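Local coordinates for protein histidine kinase (PDB 3LI9) that probably senses extracellular signals through this double PDC (Cache) domain and passes them across the membrane to a kinase that autophosphorylates on histidine, at residues 71-77 with 166-172; 76-80 with 127-132. All blocks are in the same frame, centred on the assembly; numbering follows the deposited sequence.

Contact 1 (71-77 with 166-172); sequences QLIGVYL and IAGVDVP
The ring of Tyr76 lies flat across the neighbouring strand, with Gly168 beneath it: the CA of Gly168 stands 3.7 Å from the ring centroid, a CH-pi contact over the face. Because Gly168 has no side chain, the ring can settle directly on its backbone. With CG held between the backbone N and the carbonyl carbon (chi1 53°), the ring leans back over its partner strand. Ile166 CD1 meets the ring edge at CE1. Farther along the ring, Tyr76 CE2 comes within 3.3 Å of Asp170 OD1, the carboxylate plane turned 53° from the ring.

Strands 74-79 and 162-172 are antiparallel neighbours in the central sheet of a PDC (Cache) sensor domain. Gly168 and Tyr76 form a hydrogen-bonded pair, joined by Tyr76 N to Gly168 O and Gly168 N to Tyr76 O. At the other end Ile73 and Gly74 both face Asp170, a classic beta bulge: Ile73 N donates to Asp170 O (2.9 Å), while Asp170 N reaches Gly74 O (2.9 Å).

On the opposite face the two segments meet through apolar side chains. Leu77 CD2 touches Ala167 CB, and Leu72 spreads its two methyls over Val169 and Val171, CD2 reaching Val171 CG2 at 3.6 Å; helices 55-67 and 13-48 cover this side. On the Tyr76 side, Asp170 is gripped by Tyr106 and Ser152, and Tyr76 OH by Asp154. Asp170 OD2 also bonds a small molecule probably taken from the crystallisation liquor, and Tyr76 OH does so weakly, consistent with a pocket here. One water bridges Gln71 O and Pro172 O, donating to each.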
loop_
_atom_site.group_PDB
_atom_site.type_symbol
_atom_site.label_atom_id
_atom_site.label_comp_id
_atom_site.label_asym_id
_atom_site.label_seq_id
_atom_site.Cartn_x
_atom_site.Cartn_y
_atom_site.Cartn_z
ATOM N N GLN A 71 8.386 -9.559 4.510
ATOM C CA GLN A 71 7.078 -8.982 4.071
ATOM C C GLN A 71 7.298 -7.960 2.977
ATOM O O GLN A 71 6.306 -7.409 2.440
ATOM C CB GLN A 71 6.264 -8.394 5.243
ATOM C CG GLN A 71 6.680 -6.946 5.679
ATOM C CD GLN A 71 7.965 -6.936 6.535
ATOM O OE1 GLN A 71 8.648 -7.987 6.745
ATOM N NE2 GLN A 71 8.314 -5.739 7.022
ATOM N N LEU A 72 8.579 -7.581 2.753
ATOM C CA LEU A 72 8.916 -6.615 1.653
ATOM C C LEU A 72 9.434 -7.346 0.442
ATOM O O LEU A 72 10.077 -8.408 0.558
ATOM C CB LEU A 72 9.992 -5.615 2.092
ATOM C CG LEU A 72 9.698 -4.804 3.381
ATOM C CD1 LEU A 72 10.825 -3.841 3.688
ATOM C CD2 LEU A 72 8.338 -4.024 3.265
ATOM N N ILE A 73 9.190 -6.773 -0.761
ATOM C CA ILE A 73 9.775 -7.307 -1.955
ATOM C C ILE A 73 10.785 -6.326 -2.621
ATOM O O ILE A 73 11.505 -6.703 -3.520
ATOM C CB ILE A 73 8.656 -7.726 -2.966
ATOM C CG1 ILE A 73 9.204 -8.681 -4.017
ATOM C CG2 ILE A 73 7.994 -6.462 -3.633
ATOM C CD1 ILE A 73 8.037 -9.483 -4.752
ATOM N N GLY A 74 10.799 -5.088 -2.159
ATOM C CA GLY A 74 11.719 -4.128 -2.681
ATOM C C GLY A 74 12.009 -3.084 -1.611
ATOM O O GLY A 74 11.161 -2.737 -0.792
ATOM N N VAL A 75 13.218 -2.561 -1.658
ATOM C CA VAL A 75 13.593 -1.410 -0.824
ATOM C C VAL A 75 14.467 -0.540 -1.742
ATOM O O VAL A 75 15.304 -1.029 -2.515
ATOM C CB VAL A 75 14.465 -1.820 0.411
ATOM C CG1 VAL A 75 14.873 -0.560 1.311
ATOM C CG2 VAL A 75 13.723 -2.831 1.280
ATOM N N TYR A 76 14.217 0.775 -1.661
ATOM C CA TYR A 76 14.872 1.629 -2.647
ATOM C C TYR A 76 15.142 3.031 -2.145
ATOM O O TYR A 76 14.505 3.517 -1.200
ATOM C CB TYR A 76 14.100 1.637 -3.957
ATOM C CG TYR A 76 12.616 1.986 -3.823
ATOM C CD1 TYR A 76 12.212 3.297 -3.855
ATOM C CD2 TYR A 76 11.662 0.980 -3.537
ATOM C CE1 TYR A 76 10.837 3.655 -3.714
ATOM C CE2 TYR A 76 10.334 1.307 -3.384
ATOM C CZ TYR A 76 9.930 2.627 -3.479
ATOM O OH TYR A 76 8.593 2.883 -3.340
ATOM N N LEU A 77 16.054 3.723 -2.871
ATOM C CA LEU A 77 16.308 5.129 -2.617
ATOM C C LEU A 77 16.278 5.779 -4.028
ATOM O O LEU A 77 16.666 5.124 -5.045
ATOM C CB LEU A 77 17.746 5.284 -2.082
ATOM C CG LEU A 77 17.932 4.655 -0.690
ATOM C CD1 LEU A 77 19.459 4.644 -0.371
ATOM C CD2 LEU A 77 17.177 5.444 0.377
ATOM N N ILE A 166 13.793 10.261 -2.124
ATOM C CA ILE A 166 12.809 9.467 -1.396
ATOM C C ILE A 166 13.508 8.157 -0.918
ATOM O O ILE A 166 14.528 7.658 -1.504
ATOM C CB ILE A 166 11.568 9.029 -2.218
ATOM C CG1 ILE A 166 12.035 8.153 -3.394
ATOM C CG2 ILE A 166 10.706 10.284 -2.698
ATOM C CD1 ILE A 166 10.930 7.496 -4.158
ATOM N N ALA A 167 12.931 7.562 0.126
ATOM C CA ALA A 167 13.281 6.186 0.502
ATOM C C ALA A 167 11.927 5.481 0.459
ATOM O O ALA A 167 10.928 6.029 0.915
ATOM C CB ALA A 167 13.867 6.086 1.941
ATOM N N GLY A 168 11.945 4.259 -0.040
ATOM C CA GLY A 168 10.684 3.551 -0.179
ATOM C C GLY A 168 10.779 2.077 0.014
ATOM O O GLY A 168 11.832 1.525 -0.063
ATOM N N VAL A 169 9.639 1.444 0.322
ATOM C CA VAL A 169 9.538 -0.007 0.299
ATOM C C VAL A 169 8.303 -0.477 -0.471
ATOM O O VAL A 169 7.245 0.226 -0.485
ATOM C CB VAL A 169 9.472 -0.601 1.732
ATOM C CG1 VAL A 169 10.683 -0.087 2.570
ATOM C CG2 VAL A 169 8.178 -0.133 2.432
ATOM N N ASP A 170 8.478 -1.627 -1.162
ATOM C CA ASP A 170 7.367 -2.286 -1.905
ATOM C C ASP A 170 6.877 -3.452 -1.109
ATOM O O ASP A 170 7.669 -4.269 -0.662
ATOM C CB ASP A 170 7.857 -2.780 -3.268
ATOM C CG ASP A 170 8.102 -1.658 -4.271
ATOM O OD1 ASP A 170 7.631 -0.530 -4.070
ATOM O OD2 ASP A 170 8.724 -1.933 -5.312
ATOM N N VAL A 171 5.566 -3.520 -0.943
ATOM C CA VAL A 171 4.941 -4.499 -0.047
ATOM C C VAL A 171 3.951 -5.380 -0.858
ATOM O O VAL A 171 2.921 -4.875 -1.269
ATOM C CB VAL A 171 4.182 -3.785 1.051
ATOM C CG1 VAL A 171 3.558 -4.797 2.104
ATOM C CG2 VAL A 171 5.219 -2.885 1.899
ATOM N N PRO A 172 4.213 -6.664 -1.037
ATOM C CA PRO A 172 3.219 -7.539 -1.769
ATOM C C PRO A 172 1.978 -7.669 -0.909
ATOM O O PRO A 172 2.019 -7.710 0.354
ATOM C CB PRO A 172 3.866 -8.974 -1.773
ATOM C CG PRO A 172 5.379 -8.627 -1.620
ATOM C CD PRO A 172 5.507 -7.337 -0.765
HETATM O O HOH W 1 3.714 -8.067 2.555
#

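Contact 2 (76-80 with 127-132); sequences YLGYE and YYQLPK
Tyr128 OH donates to Glu80 OE2 over 2.7 Å, arriving on the anti lone pair; the other oxygen, Glu80 OE1, takes a salt bridge from Lys132 NZ at 2.9 Å, on its syn side and somewhat out of the carboxylate plane. One group thus satisfies a phenol and an ammonium one helical turn apart, and the two bonds together would fix the rotation of the carboxylate. The positive charge nearby probably favours the ionised form of Glu80.

Glu80 bends at chi2 (-72°), which swings its carboxylate toward the helix, whereas Lys132 runs extended to its ammonium group and crosses the glutamate at about a right angle. The Tyr128 ring presents its edge to Glu80 OE2, its plane 34° from that of the carboxylate. The same ring reaches back along the strand, where the bare backbone at Gly78 lets Tyr128 CE1 lie 3.5 Å from Gly78 O.

Toward the start of the helix the chemistry turns aromatic. Tyr127 CD1 approaches Tyr76 CE1 at 4.0 Å, the two rings almost perpendicular yet obliquely placed, with centroids 5.9 Å apart. Tyr127 OH is held by Val120 O.

Helix 126-134 packs in this way on the sheet of the PDC (Cache) domain, on the Tyr76 side and across the end of strand 74-79, the short segments at 61° and 10.5 Å apart. Tyr127 also touches Ile166 on strand 162-172 and Asp154 on strand 148-159, while Lys132 leans on Phe163.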
loop_
_atom_site.group_PDB
_atom_site.type_symbol
_atom_site.label_atom_id
_atom_site.label_comp_id
_atom_site.label_asym_id
_atom_site.label_seq_id
_atom_site.Cartn_x
_atom_site.Cartn_y
_atom_site.Cartn_z
ATOM N N TYR A 76 14.217 0.775 -1.661
ATOM C CA TYR A 76 14.872 1.629 -2.647
ATOM C C TYR A 76 15.142 3.031 -2.145
ATOM O O TYR A 76 14.505 3.517 -1.200
ATOM C CB TYR A 76 14.100 1.637 -3.957
ATOM C CG TYR A 76 12.616 1.986 -3.823
ATOM C CD1 TYR A 76 12.212 3.297 -3.855
ATOM C CD2 TYR A 76 11.662 0.980 -3.537
ATOM C CE1 TYR A 76 10.837 3.655 -3.714
ATOM C CE2 TYR A 76 10.334 1.307 -3.384
ATOM C CZ TYR A 76 9.930 2.627 -3.479
ATOM O OH TYR A 76 8.593 2.883 -3.340
ATOM N N LEU A 77 16.054 3.723 -2.871
ATOM C CA LEU A 77 16.308 5.129 -2.617
ATOM C C LEU A 77 16.278 5.779 -4.028
ATOM O O LEU A 77 16.666 5.124 -5.045
ATOM C CB LEU A 77 17.746 5.284 -2.082
ATOM C CG LEU A 77 17.932 4.655 -0.690
ATOM C CD1 LEU A 77 19.459 4.644 -0.371
ATOM C CD2 LEU A 77 17.177 5.444 0.377
ATOM N N GLY A 78 15.764 7.012 -4.118
ATOM C CA GLY A 78 15.834 7.692 -5.424
ATOM C C GLY A 78 16.169 9.162 -5.096
ATOM O O GLY A 78 15.506 9.764 -4.306
ATOM N N TYR A 79 17.250 9.695 -5.680
ATOM C CA TYR A 79 17.700 11.068 -5.386
ATOM C C TYR A 79 17.566 12.012 -6.603
ATOM O O TYR A 79 17.584 11.590 -7.753
ATOM C CB TYR A 79 19.138 11.040 -4.999
ATOM C CG TYR A 79 19.355 10.562 -3.567
ATOM C CD1 TYR A 79 19.332 9.200 -3.248
ATOM C CD2 TYR A 79 19.590 11.500 -2.527
ATOM C CE1 TYR A 79 19.554 8.795 -1.899
ATOM C CE2 TYR A 79 19.809 11.078 -1.191
ATOM C CZ TYR A 79 19.767 9.737 -0.922
ATOM O OH TYR A 79 20.073 9.317 0.392
ATOM N N GLU A 80 17.356 13.275 -6.272
ATOM C CA GLU A 80 17.470 14.363 -7.256
ATOM C C GLU A 80 18.872 14.399 -7.812
ATOM O O GLU A 80 19.844 13.891 -7.290
ATOM C CB GLU A 80 17.178 15.699 -6.527
ATOM C CG GLU A 80 15.791 15.868 -6.020
ATOM C CD GLU A 80 14.795 16.103 -7.160
ATOM O OE1 GLU A 80 14.697 17.251 -7.633
ATOM O OE2 GLU A 80 14.104 15.163 -7.563
ATOM N N TYR A 127 4.970 7.495 -6.863
ATOM C CA TYR A 127 5.764 7.051 -5.717
ATOM C C TYR A 127 6.879 8.062 -5.409
ATOM O O TYR A 127 7.370 8.146 -4.247
ATOM C CB TYR A 127 6.372 5.670 -5.985
ATOM C CG TYR A 127 7.573 5.647 -6.963
ATOM C CD1 TYR A 127 8.855 5.641 -6.507
ATOM C CD2 TYR A 127 7.382 5.567 -8.352
ATOM C CE1 TYR A 127 9.908 5.580 -7.349
ATOM C CE2 TYR A 127 8.466 5.498 -9.233
ATOM C CZ TYR A 127 9.728 5.512 -8.722
ATOM O OH TYR A 127 10.816 5.431 -9.555
ATOM N N TYR A 128 7.333 8.769 -6.441
ATOM C CA TYR A 128 8.416 9.778 -6.258
ATOM C C TYR A 128 7.837 11.157 -6.283
ATOM O O TYR A 128 8.201 11.977 -5.461
ATOM C CB TYR A 128 9.477 9.674 -7.376
ATOM C CG TYR A 128 10.748 10.482 -7.180
ATOM C CD1 TYR A 128 11.941 9.843 -6.844
ATOM C CD2 TYR A 128 10.798 11.837 -7.440
ATOM C CE1 TYR A 128 13.135 10.538 -6.710
ATOM C CE2 TYR A 128 11.963 12.556 -7.273
ATOM C CZ TYR A 128 13.130 11.920 -6.939
ATOM O OH TYR A 128 14.320 12.616 -6.844
ATOM N N GLN A 129 6.934 11.422 -7.240
ATOM C CA GLN A 129 6.420 12.797 -7.417
ATOM C C GLN A 129 5.502 13.233 -6.266
ATOM O O GLN A 129 5.469 14.406 -5.906
ATOM C CB GLN A 129 5.683 12.962 -8.752
ATOM C CG GLN A 129 6.606 12.855 -9.997
ATOM C CD GLN A 129 7.727 13.879 -9.977
ATOM O OE1 GLN A 129 7.475 15.041 -9.827
ATOM N NE2 GLN A 129 8.967 13.441 -10.146
ATOM N N LEU A 130 4.772 12.314 -5.658
ATOM C CA LEU A 130 3.898 12.789 -4.563
ATOM C C LEU A 130 4.702 13.243 -3.345
ATOM O O LEU A 130 4.448 14.321 -2.801
ATOM C CB LEU A 130 2.826 11.773 -4.156
ATOM C CG LEU A 130 1.601 11.587 -5.062
ATOM C CD1 LEU A 130 0.637 10.566 -4.405
ATOM C CD2 LEU A 130 0.909 12.943 -5.330
ATOM N N PRO A 131 5.677 12.442 -2.886
ATOM C CA PRO A 131 6.493 12.998 -1.805
ATOM C C PRO A 131 7.219 14.273 -2.177
ATOM O O PRO A 131 7.425 15.133 -1.309
ATOM C CB PRO A 131 7.546 11.908 -1.553
ATOM C CG PRO A 131 6.843 10.642 -1.914
ATOM C CD PRO A 131 5.888 10.994 -3.054
ATOM N N LYS A 132 7.692 14.378 -3.409
ATOM C CA LYS A 132 8.396 15.590 -3.842
ATOM C C LYS A 132 7.527 16.867 -3.760
ATOM O O LYS A 132 7.998 17.912 -3.304
ATOM C CB LYS A 132 8.883 15.463 -5.263
ATOM C CG LYS A 132 9.708 16.642 -5.736
ATOM C CD LYS A 132 10.265 16.418 -7.120
ATOM C CE LYS A 132 10.967 17.731 -7.504
ATOM N NZ LYS A 132 11.951 17.594 -8.562
#

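How the contacts relate
Strand 74-79 serves both contacts, and Tyr76 takes part in each, but the partners change. Contact 1 is a buried strand pairing inside the sheet, governed by backbone hydrogen bonds and apolar side chains; contact 2 is partly buried, lays a helix against the end of the same strand, and relies wholly on side chains for its polar bonds, with an ion pair at an exposed lysine. Ile166 ties the two together: its N probably bonds to Gly78 O (2.8 Å), continuing the strand pairing, while its side chain packs against Tyr127, Tyr128 and Pro131. The buried Asp170 carboxylate of contact 1 is met by the hydroxyls of Tyr106 and Ser152, whereas the partly exposed Glu80 of contact 2 meets a lysine.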